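PDB 2XJ9: MIPZ, which acts as a division-plane-positioning P-loop ATPase that inhibits cell division in Caulobacter crescentus, its gradient driven by localised dimerisation and nucleoid binding. Local coordinates for residues L29-A34 with E65-L70; A91-A96 with R120-R125; P216-R221 with R254-A259. The protein carries 1 engineered substitution. One frame throughout, in Å; residues are numbered along the deposited sequence.

Interaction 1 (L29-A34 with E65-L70); sequences LLYGGA and ELPEPL
P67 points its CG at one face of the Y31 ring, the two side chains crossing at about a right angle. P67 CG stands 3.8 Å from the centroid of the Y31 ring and 15° off its normal, a CH-pi contact displaced toward the rim. P67 CD, the next ring atom, lies 3.6 Å from Y31 CZ. L66 meets the tyrosine differently: its CD2 methyl lies at the ring edge, near the ring plane, beside the phenolic oxygen. The first torsion of L66 (chi1 -66°) sets its CG beside the backbone N, 3.9 Å from Y31 OH. The Y31 hydroxyl is hydrogen-bonded to D236 OD2, outside the contact.

L30 works on another part of the same proline. Its CB and CG both lie 3.7 Å from P67 CB, and its CD2 methyl reaches the E68–P69 peptide, with L30 CD2 3.4 Å from P69 N and 3.9 Å from P69 CD. P67 is therefore touched twice, by L30 through CB and by Y31 through CG and CD. L30 and Y31 are neighbours at the end of helix 18-30, where a type I turn from L30 to G33 leads the chain away.

The partner segment is the irregular connection from helix 47-62 to edge strand 70-72 of the P-loop ATPase sheet. It is tied elsewhere by a hydrogen bond between P67 O and R55 NH2 and by backbone bonds from L70 to V36 and V38. No hydrogen bond crosses between 29-34 and 65-70, and the proline nitrogens have no N-H to offer. The contact thus rests on carbon surfaces and ring shape, while the one polar atom of the tyrosine side chain takes its partner from D236.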
loop_
_atom_site.group_PDB
_atom_site.type_symbol
_atom_site.label_atom_id
_atom_site.label_comp_id
_atom_site.label_asym_id
_atom_site.label_seq_id
_atom_site.Cartn_x
_atom_site.Cartn_y
_atom_site.Cartn_z
ATOM N N LEU A 29 7.858 16.131 16.103
ATOM C CA LEU A 29 8.582 17.385 15.899
ATOM C C LEU A 29 7.843 18.581 16.482
ATOM O O LEU A 29 8.361 19.284 17.331
ATOM C CB LEU A 29 8.858 17.617 14.419
ATOM C CG LEU A 29 9.905 16.645 13.904
ATOM C CD1 LEU A 29 9.960 16.616 12.415
ATOM C CD2 LEU A 29 11.255 17.006 14.476
ATOM N N LEU A 30 6.629 18.815 16.021
ATOM C CA LEU A 30 5.778 19.795 16.665
ATOM C C LEU A 30 5.970 19.854 18.190
ATOM O O LEU A 30 6.138 20.951 18.746
ATOM C CB LEU A 30 4.321 19.513 16.327
ATOM C CG LEU A 30 3.753 20.411 15.243
ATOM C CD1 LEU A 30 4.860 20.853 14.306
ATOM C CD2 LEU A 30 2.628 19.704 14.502
ATOM N N TYR A 31 5.956 18.687 18.848
ATOM C CA TYR A 31 6.034 18.598 20.307
ATOM C C TYR A 31 7.463 18.682 20.824
ATOM O O TYR A 31 7.703 18.585 22.029
ATOM C CB TYR A 31 5.366 17.322 20.828
ATOM C CG TYR A 31 3.863 17.422 21.024
ATOM C CD1 TYR A 31 2.977 16.972 20.052
ATOM C CD2 TYR A 31 3.332 17.956 22.185
ATOM C CE1 TYR A 31 1.602 17.061 20.219
ATOM C CE2 TYR A 31 1.950 18.049 22.371
ATOM C CZ TYR A 31 1.089 17.602 21.384
ATOM O OH TYR A 31 -0.275 17.697 21.569
ATOM N N GLY A 32 8.413 18.847 19.912
ATOM C CA GLY A 32 9.785 19.121 20.289
ATOM C C GLY A 32 10.104 20.583 20.026
ATOM O O GLY A 32 11.254 20.965 19.844
ATOM N N GLY A 33 9.071 21.409 19.982
ATOM C CA GLY A 33 9.255 22.824 19.732
ATOM C C GLY A 33 9.413 23.250 18.284
ATOM O O GLY A 33 9.164 24.413 17.961
ATOM N N ALA A 34 9.825 22.332 17.413
ATOM C CA ALA A 34 10.033 22.661 16.001
ATOM C C ALA A 34 8.784 23.199 15.305
ATOM O O ALA A 34 7.669 23.128 15.827
ATOM C CB ALA A 34 10.578 21.479 15.250
ATOM N N GLU A 65 -6.546 23.093 22.428
ATOM C CA GLU A 65 -5.445 23.587 21.604
ATOM C C GLU A 65 -4.241 22.658 21.593
ATOM O O GLU A 65 -3.794 22.162 22.635
ATOM C CB GLU A 65 -4.996 24.979 22.051
ATOM C CG GLU A 65 -6.062 26.053 21.933
ATOM C CD GLU A 65 -5.474 27.419 21.623
ATOM O OE1 GLU A 65 -5.548 28.320 22.494
ATOM O OE2 GLU A 65 -4.939 27.585 20.502
ATOM N N LEU A 66 -3.714 22.438 20.400
ATOM C CA LEU A 66 -2.586 21.553 20.239
ATOM C C LEU A 66 -1.811 22.063 19.063
ATOM O O LEU A 66 -2.355 22.775 18.222
ATOM C CB LEU A 66 -3.046 20.118 19.971
ATOM C CG LEU A 66 -3.795 19.373 21.072
ATOM C CD1 LEU A 66 -4.289 18.056 20.542
ATOM C CD2 LEU A 66 -2.925 19.148 22.289
ATOM N N PRO A 67 -0.538 21.695 18.993
ATOM C CA PRO A 67 0.328 22.103 17.883
ATOM C C PRO A 67 -0.233 21.618 16.550
ATOM O O PRO A 67 -0.602 20.455 16.447
ATOM C CB PRO A 67 1.638 21.363 18.164
ATOM C CG PRO A 67 1.524 20.828 19.566
ATOM C CD PRO A 67 0.087 20.718 19.895
ATOM N N GLU A 68 -0.295 22.490 15.549
ATOM C CA GLU A 68 -0.629 22.079 14.186
ATOM C C GLU A 68 0.524 22.391 13.224
ATOM O O GLU A 68 1.187 23.399 13.362
ATOM C CB GLU A 68 -1.914 22.763 13.737
ATOM C CG GLU A 68 -3.155 22.276 14.477
ATOM C CD GLU A 68 -4.299 23.265 14.421
ATOM O OE1 GLU A 68 -4.811 23.555 13.315
ATOM O OE2 GLU A 68 -4.675 23.774 15.499
ATOM N N PRO A 69 0.786 21.509 12.252
ATOM C CA PRO A 69 1.889 21.836 11.357
ATOM C C PRO A 69 1.430 22.928 10.421
ATOM O O PRO A 69 0.368 23.494 10.642
ATOM C CB PRO A 69 2.110 20.536 10.562
ATOM C CG PRO A 69 0.990 19.643 10.873
ATOM C CD PRO A 69 -0.004 20.384 11.737
ATOM N N LEU A 70 2.217 23.227 9.398
ATOM C CA LEU A 70 1.774 24.134 8.363
ATOM C C LEU A 70 1.483 23.321 7.110
ATOM O O LEU A 70 2.349 23.169 6.257
ATOM C CB LEU A 70 2.830 25.197 8.078
ATOM C CG LEU A 70 2.345 26.385 7.226
ATOM C CD1 LEU A 70 3.201 26.592 5.983
ATOM C CD2 LEU A 70 0.881 26.218 6.833
#

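Interaction 2 (A91-A96 with R120-R125); sequences AGFEAA and RMAHGR
The F93 ring is met at its edge by M121 and A122: M121 CB lies in the ring plane, 3.9 Å from F93 CE2, and the backbone N of A122 is also near that plane, 4.0 Å from the same CE2. M121 CE comes in obliquely near F93 CD2. Toward one face stands the R125 guanidinium, its CZ 5.7 Å from the F93 ring centroid, at most a weak cation-pi attraction. The two helices belong to successive connections of the parallel P-loop ATPase sheet: helix 86-103 precedes strand 106-110, and helix 117-124 follows it. Their short segments run at 34° to each other, 11.7 Å between axes. With F93 CG anti to the backbone N (chi1 -174°), CG is carried out from the helix on the side of M121, whose side chain runs past in the opposite direction. A122 CB touches F93 CZ at 4.1 Å and also packs on V8, so A122 links the phenylalanine to strand 5-9. R125 crosses E94 at about a right angle and also packs on F97. At the start of its segment, R120 forms a salt bridge with D115 and packs on R44 of the second subunit, bringing helix 117-124 to the dimer interface. The E94–R125 salt bridge includes a weak hydrogen bond, R125 NH1 to E94 OE1 at 3.2 Å, bent to 126°.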
loop_
_atom_site.group_PDB
_atom_site.type_symbol
_atom_site.label_atom_id
_atom_site.label_comp_id
_atom_site.label_asym_id
_atom_site.label_seq_id
_atom_site.Cartn_x
_atom_site.Cartn_y
_atom_site.Cartn_z
ATOM N N ALA A 91 4.735 22.629 -11.042
ATOM C CA ALA A 91 4.587 24.053 -10.750
ATOM C C ALA A 91 3.994 24.273 -9.368
ATOM O O ALA A 91 4.500 25.087 -8.600
ATOM C CB ALA A 91 3.744 24.729 -11.804
ATOM N N GLY A 92 2.923 23.533 -9.064
ATOM C CA GLY A 92 2.295 23.519 -7.744
ATOM C C GLY A 92 3.241 23.136 -6.618
ATOM O O GLY A 92 3.289 23.807 -5.589
ATOM N N PHE A 93 4.000 22.061 -6.814
ATOM C CA PHE A 93 5.036 21.674 -5.859
ATOM C C PHE A 93 5.930 22.878 -5.564
ATOM O O PHE A 93 6.011 23.331 -4.424
ATOM C CB PHE A 93 5.862 20.506 -6.414
ATOM C CG PHE A 93 6.861 19.938 -5.440
ATOM C CD1 PHE A 93 6.748 20.177 -4.086
ATOM C CD2 PHE A 93 7.927 19.177 -5.894
ATOM C CE1 PHE A 93 7.673 19.664 -3.196
ATOM C CE2 PHE A 93 8.865 18.662 -5.015
ATOM C CZ PHE A 93 8.734 18.905 -3.664
ATOM N N GLU A 94 6.589 23.372 -6.614
ATOM C CA GLU A 94 7.394 24.592 -6.603
ATOM C C GLU A 94 6.895 25.625 -5.612
ATOM O O GLU A 94 7.570 25.952 -4.635
ATOM C CB GLU A 94 7.343 25.211 -7.994
ATOM C CG GLU A 94 8.671 25.311 -8.702
ATOM C CD GLU A 94 9.558 24.150 -8.379
ATOM O OE1 GLU A 94 9.640 23.807 -7.177
ATOM O OE2 GLU A 94 10.167 23.594 -9.323
ATOM N N ALA A 95 5.715 26.159 -5.903
ATOM C CA ALA A 95 5.030 27.103 -5.025
ATOM C C ALA A 95 5.016 26.662 -3.571
ATOM O O ALA A 95 5.363 27.425 -2.685
ATOM C CB ALA A 95 3.615 27.313 -5.506
ATOM N N ALA A 96 4.594 25.428 -3.327
ATOM C CA ALA A 96 4.475 24.932 -1.964
ATOM C C ALA A 96 5.837 24.737 -1.284
ATOM O O ALA A 96 6.001 25.096 -0.124
ATOM C CB ALA A 96 3.659 23.643 -1.932
ATOM N N ARG A 120 9.906 12.269 -7.945
ATOM C CA ARG A 120 11.329 12.299 -8.272
ATOM C C ARG A 120 12.008 13.620 -7.878
ATOM O O ARG A 120 13.189 13.660 -7.528
ATOM C CB ARG A 120 11.519 12.085 -9.763
ATOM C CG ARG A 120 10.835 10.871 -10.319
ATOM C CD ARG A 120 11.829 10.188 -11.222
ATOM N NE ARG A 120 11.419 8.869 -11.568
ATOM C CZ ARG A 120 11.916 7.675 -11.256
ATOM N NH1 ARG A 120 13.010 7.445 -10.532
ATOM N NH2 ARG A 120 11.243 6.655 -11.752
ATOM N N MET A 121 11.255 14.709 -7.960
ATOM C CA MET A 121 11.769 16.026 -7.618
ATOM C C MET A 121 12.039 16.126 -6.135
ATOM O O MET A 121 12.943 16.837 -5.705
ATOM C CB MET A 121 10.757 17.108 -7.997
ATOM C CG MET A 121 10.704 17.441 -9.459
ATOM S SD MET A 121 11.004 19.200 -9.598
ATOM C CE MET A 121 9.738 19.852 -8.519
ATOM N N ALA A 122 11.230 15.431 -5.347
ATOM C CA ALA A 122 11.354 15.517 -3.910
ATOM C C ALA A 122 12.552 14.721 -3.450
ATOM O O ALA A 122 13.170 15.050 -2.467
ATOM C CB ALA A 122 10.091 15.016 -3.248
ATOM N N HIS A 123 12.897 13.670 -4.169
ATOM C CA HIS A 123 13.980 12.815 -3.705
ATOM C C HIS A 123 15.308 13.536 -3.912
ATOM O O HIS A 123 16.268 13.337 -3.169
ATOM C CB HIS A 123 13.931 11.408 -4.352
ATOM C CG HIS A 123 13.002 10.448 -3.644
ATOM N ND1 HIS A 123 11.635 10.451 -3.834
ATOM C CD2 HIS A 123 13.243 9.469 -2.735
ATOM C CE1 HIS A 123 11.075 9.525 -3.075
ATOM N NE2 HIS A 123 12.030 8.912 -2.398
ATOM N N GLY A 124 15.333 14.416 -4.905
ATOM C CA GLY A 124 16.517 15.192 -5.204
ATOM C C GLY A 124 16.765 16.387 -4.300
ATOM O O GLY A 124 17.863 16.921 -4.289
ATOM N N ARG A 125 15.763 16.816 -3.544
ATOM C CA ARG A 125 15.913 17.958 -2.641
ATOM C C ARG A 125 15.874 17.557 -1.176
ATOM O O ARG A 125 15.591 18.381 -0.317
ATOM C CB ARG A 125 14.793 18.969 -2.870
ATOM C CG ARG A 125 14.930 19.805 -4.117
ATOM C CD ARG A 125 13.560 20.094 -4.719
ATOM N NE ARG A 125 13.194 21.481 -4.826
ATOM C CZ ARG A 125 12.637 22.153 -5.832
ATOM N NH1 ARG A 125 12.396 23.434 -5.591
ATOM N NH2 ARG A 125 12.333 21.633 -7.022
#

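Interaction 3 (P216-R221 with R254-A259); sequences PGLRDR and RQELRA. With AGS (phosphothiophosphoric acid-adenylate ester), chain D.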
loop_
_atom_site.group_PDB
_atom_site.type_symbol
_atom_site.label_atom_id
_atom_site.label_comp_id
_atom_site.label_asym_id
_atom_site.label_seq_id
_atom_site.Cartn_x
_atom_site.Cartn_y
_atom_site.Cartn_z
ATOM N N PRO A 216 15.241 1.235 13.461
ATOM C CA PRO A 216 14.394 0.433 14.349
ATOM C C PRO A 216 12.951 0.351 13.855
ATOM O O PRO A 216 12.368 1.369 13.451
ATOM C CB PRO A 216 14.430 1.210 15.672
ATOM C CG PRO A 216 15.211 2.497 15.395
ATOM C CD PRO A 216 15.359 2.625 13.922
ATOM N N GLY A 217 12.374 -0.849 13.899
ATOM C CA GLY A 217 11.018 -1.053 13.419
ATOM C C GLY A 217 9.916 -0.471 14.295
ATOM O O GLY A 217 10.113 -0.237 15.487
ATOM N N LEU A 218 8.758 -0.209 13.691
ATOM C CA LEU A 218 7.520 -0.086 14.456
ATOM C C LEU A 218 6.771 -1.416 14.412
ATOM O O LEU A 218 6.984 -2.233 13.519
ATOM C CB LEU A 218 6.631 1.006 13.893
ATOM C CG LEU A 218 7.258 2.395 13.757
ATOM C CD1 LEU A 218 6.160 3.435 13.472
ATOM C CD2 LEU A 218 8.025 2.746 15.011
ATOM N N ARG A 219 5.901 -1.649 15.376
ATOM C CA ARG A 219 5.167 -2.896 15.376
ATOM C C ARG A 219 3.739 -2.587 15.038
ATOM O O ARG A 219 3.288 -1.464 15.214
ATOM C CB ARG A 219 5.267 -3.578 16.728
ATOM C CG ARG A 219 6.682 -3.982 17.060
ATOM C CD ARG A 219 6.708 -5.048 18.132
ATOM N NE ARG A 219 5.567 -5.954 18.014
ATOM C CZ ARG A 219 5.479 -7.137 18.620
ATOM N NH1 ARG A 219 4.398 -7.892 18.452
ATOM N NH2 ARG A 219 6.474 -7.570 19.386
ATOM N N ASP A 220 3.036 -3.583 14.528
ATOM C CA ASP A 220 1.620 -3.458 14.227
ATOM C C ASP A 220 0.887 -3.060 15.513
ATOM O O ASP A 220 0.969 -3.747 16.513
ATOM C CB ASP A 220 1.124 -4.797 13.664
ATOM C CG ASP A 220 -0.193 -4.688 12.930
ATOM O OD1 ASP A 220 -0.674 -3.559 12.709
ATOM O OD2 ASP A 220 -0.747 -5.745 12.561
ATOM N N ARG A 221 0.192 -1.934 15.498
ATOM C CA ARG A 221 -0.428 -1.436 16.710
ATOM C C ARG A 221 -1.624 -0.576 16.412
ATOM O O ARG A 221 -1.501 0.473 15.789
ATOM C CB ARG A 221 0.563 -0.593 17.478
ATOM C CG ARG A 221 1.630 -1.388 18.152
ATOM C CD ARG A 221 1.993 -0.734 19.466
ATOM N NE ARG A 221 2.796 -1.619 20.293
ATOM C CZ ARG A 221 4.119 -1.672 20.231
ATOM N NH1 ARG A 221 4.763 -0.885 19.381
ATOM N NH2 ARG A 221 4.793 -2.503 21.016
ATOM N N ARG A 254 5.223 4.952 22.421
ATOM C CA ARG A 254 5.949 6.201 22.486
ATOM C C ARG A 254 7.430 5.875 22.622
ATOM O O ARG A 254 8.299 6.663 22.220
ATOM C CB ARG A 254 5.448 7.053 23.639
ATOM C CG ARG A 254 6.018 6.682 24.986
ATOM C CD ARG A 254 5.163 7.256 26.099
ATOM N NE ARG A 254 4.631 8.526 25.701
ATOM C CZ ARG A 254 3.381 8.950 25.532
ATOM N NH1 ARG A 254 3.282 10.199 25.119
ATOM N NH2 ARG A 254 2.277 8.240 25.762
ATOM N N GLN A 255 7.708 4.695 23.169
ATOM C CA GLN A 255 9.063 4.151 23.187
ATOM C C GLN A 255 9.667 4.017 21.790
ATOM O O GLN A 255 10.660 4.669 21.494
ATOM C CB GLN A 255 9.098 2.801 23.904
ATOM C CG GLN A 255 9.479 2.901 25.366
ATOM C CD GLN A 255 10.797 3.638 25.558
ATOM O OE1 GLN A 255 11.228 3.880 26.689
ATOM N NE2 GLN A 255 11.447 3.999 24.447
ATOM N N GLU A 256 9.068 3.174 20.946
ATOM C CA GLU A 256 9.527 2.952 19.574
ATOM C C GLU A 256 9.671 4.230 18.785
ATOM O O GLU A 256 10.609 4.383 18.008
ATOM C CB GLU A 256 8.523 2.111 18.823
ATOM C CG GLU A 256 8.409 0.714 19.286
ATOM C CD GLU A 256 7.282 0.020 18.609
ATOM O OE1 GLU A 256 6.466 0.732 17.986
ATOM O OE2 GLU A 256 7.200 -1.222 18.698
ATOM N N LEU A 257 8.706 5.125 18.946
ATOM C CA LEU A 257 8.743 6.381 18.247
ATOM C C LEU A 257 10.005 7.101 18.657
ATOM O O LEU A 257 10.741 7.626 17.813
ATOM C CB LEU A 257 7.543 7.229 18.610
ATOM C CG LEU A 257 6.485 7.406 17.532
ATOM C CD1 LEU A 257 6.474 6.228 16.557
ATOM C CD2 LEU A 257 5.141 7.578 18.207
ATOM N N ARG A 258 10.258 7.125 19.958
ATOM C CA ARG A 258 11.450 7.788 20.469
ATOM C C ARG A 258 12.715 7.148 19.892
ATOM O O ARG A 258 13.554 7.830 19.316
ATOM C CB ARG A 258 11.467 7.771 21.994
ATOM C CG ARG A 258 12.477 8.711 22.605
ATOM C CD ARG A 258 12.346 8.736 24.116
ATOM N NE ARG A 258 11.047 9.267 24.528
ATOM C CZ ARG A 258 10.175 8.629 25.312
ATOM N NH1 ARG A 258 9.014 9.213 25.621
ATOM N NH2 ARG A 258 10.462 7.415 25.793
ATOM N N ALA A 259 12.841 5.838 20.012
ATOM C CA ALA A 259 13.983 5.160 19.425
ATOM C C ALA A 259 14.138 5.580 17.984
ATOM O O ALA A 259 15.222 5.951 17.554
ATOM C CB ALA A 259 13.819 3.687 19.495
HETATM P PG AGS D . 0.150 4.264 0.102
HETATM S S1G AGS D . 0.883 3.636 -1.083
HETATM O O2G AGS D . -1.352 4.080 0.108
HETATM O O3G AGS D . 0.504 5.700 0.424
HETATM P PB AGS D . 1.393 4.126 2.688
HETATM O O1B AGS D . 2.856 3.780 2.517
HETATM O O2B AGS D . 0.859 5.524 2.868
HETATM O O3B AGS D . 0.658 3.455 1.412
HETATM P PA AGS D . 0.051 3.689 5.160
HETATM O O1A AGS D . 0.862 4.645 6.009
HETATM O O2A AGS D . -1.311 4.082 4.719
HETATM O O3A AGS D . 0.892 3.214 3.899
HETATM O "O5'" AGS D . -0.036 2.275 5.905
HETATM C "C5'" AGS D . -0.722 1.200 5.287
HETATM C "C4'" AGS D . -1.834 0.678 6.211
HETATM O "O4'" AGS D . -1.176 0.200 7.354
HETATM C "C3'" AGS D . -2.797 1.725 6.742
HETATM O "O3'" AGS D . -4.058 1.116 6.954
HETATM C "C2'" AGS D . -2.292 2.141 8.107
HETATM O "O2'" AGS D . -3.414 2.526 8.913
HETATM C "C1'" AGS D . -1.608 0.861 8.542
HETATM N N9 AGS D . -0.340 0.900 9.306
HETATM C C8 AGS D . 0.864 1.305 8.839
HETATM N N7 AGS D . 1.836 1.155 9.783
HETATM C C5 AGS D . 1.234 0.619 10.861
HETATM C C6 AGS D . 1.665 0.203 12.187
HETATM N N6 AGS D . 2.957 0.342 12.542
HETATM N N1 AGS D . 0.726 -0.316 13.006
HETATM C C2 AGS D . -0.566 -0.451 12.666
HETATM N N3 AGS D . -1.034 -0.092 11.473
HETATM C C4 AGS D . -0.191 0.434 10.549
#
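E256 turns its carboxylate tip to tip toward the R221 guanidinium, beside the loop that binds the adenine in this ParA/MinD-like P-loop ATPase. With E256 CG anti to the carbonyl carbon (chi1 -68°), its extended chain brings the carboxylate to R221. The salt bridge runs from R221 NH1 to E256 OE2 at the guanidinium edge, though NH1 is modelled too close to the carboxylate for its place to be sure. The other oxygen, E256 OE1, is satisfied by the hydroxyl of Y224. R219 CB stands over the rim of one face of the R221 guanidinium, and R219 CG lies 3.3 Å from E256 OE2. An alanine at E256 would probably leave R221 and the Y224 hydroxyl without their carboxylate partner and the guanidinium freer to turn. The loop's backbone reads the base: R219 O accepts from N6 of the nucleotide at 3.2 Å (151°), and R221 N donates to N1 at 3.0 Å (156°). The nucleotide is also hydrogen-bonded to G15, K18 and T20 of this chain and to K13, S136 and D139 of the second subunit. L218 CD2 packs 3.9 Å from E256 CB and 4.1 Å from L257 CD1, while L218 CB lies 4.0 Å from nucleotide N6.

Along the chain the three contacts come in series, interaction 1 first and interaction 3 last. All lie within one P-loop ATPase fold built on a parallel seven-stranded sheet. Interaction 1 concerns the connection leading into edge strand 70-72, interaction 3 the loop after the other edge strand, 213-215, and interaction 2 helices flanking strand 106-110 in the sequence. Centres of 1 and 2 are 23 Å apart, of 1 and 3 20 Å, and of 2 and 3 29 Å; interactions 2 and 3 lie on opposite sides of the chain's centre. None touches another. Interaction 3 thus serves the nucleotide, 2 and 3 each reach the second subunit, and 1 has no contact with it.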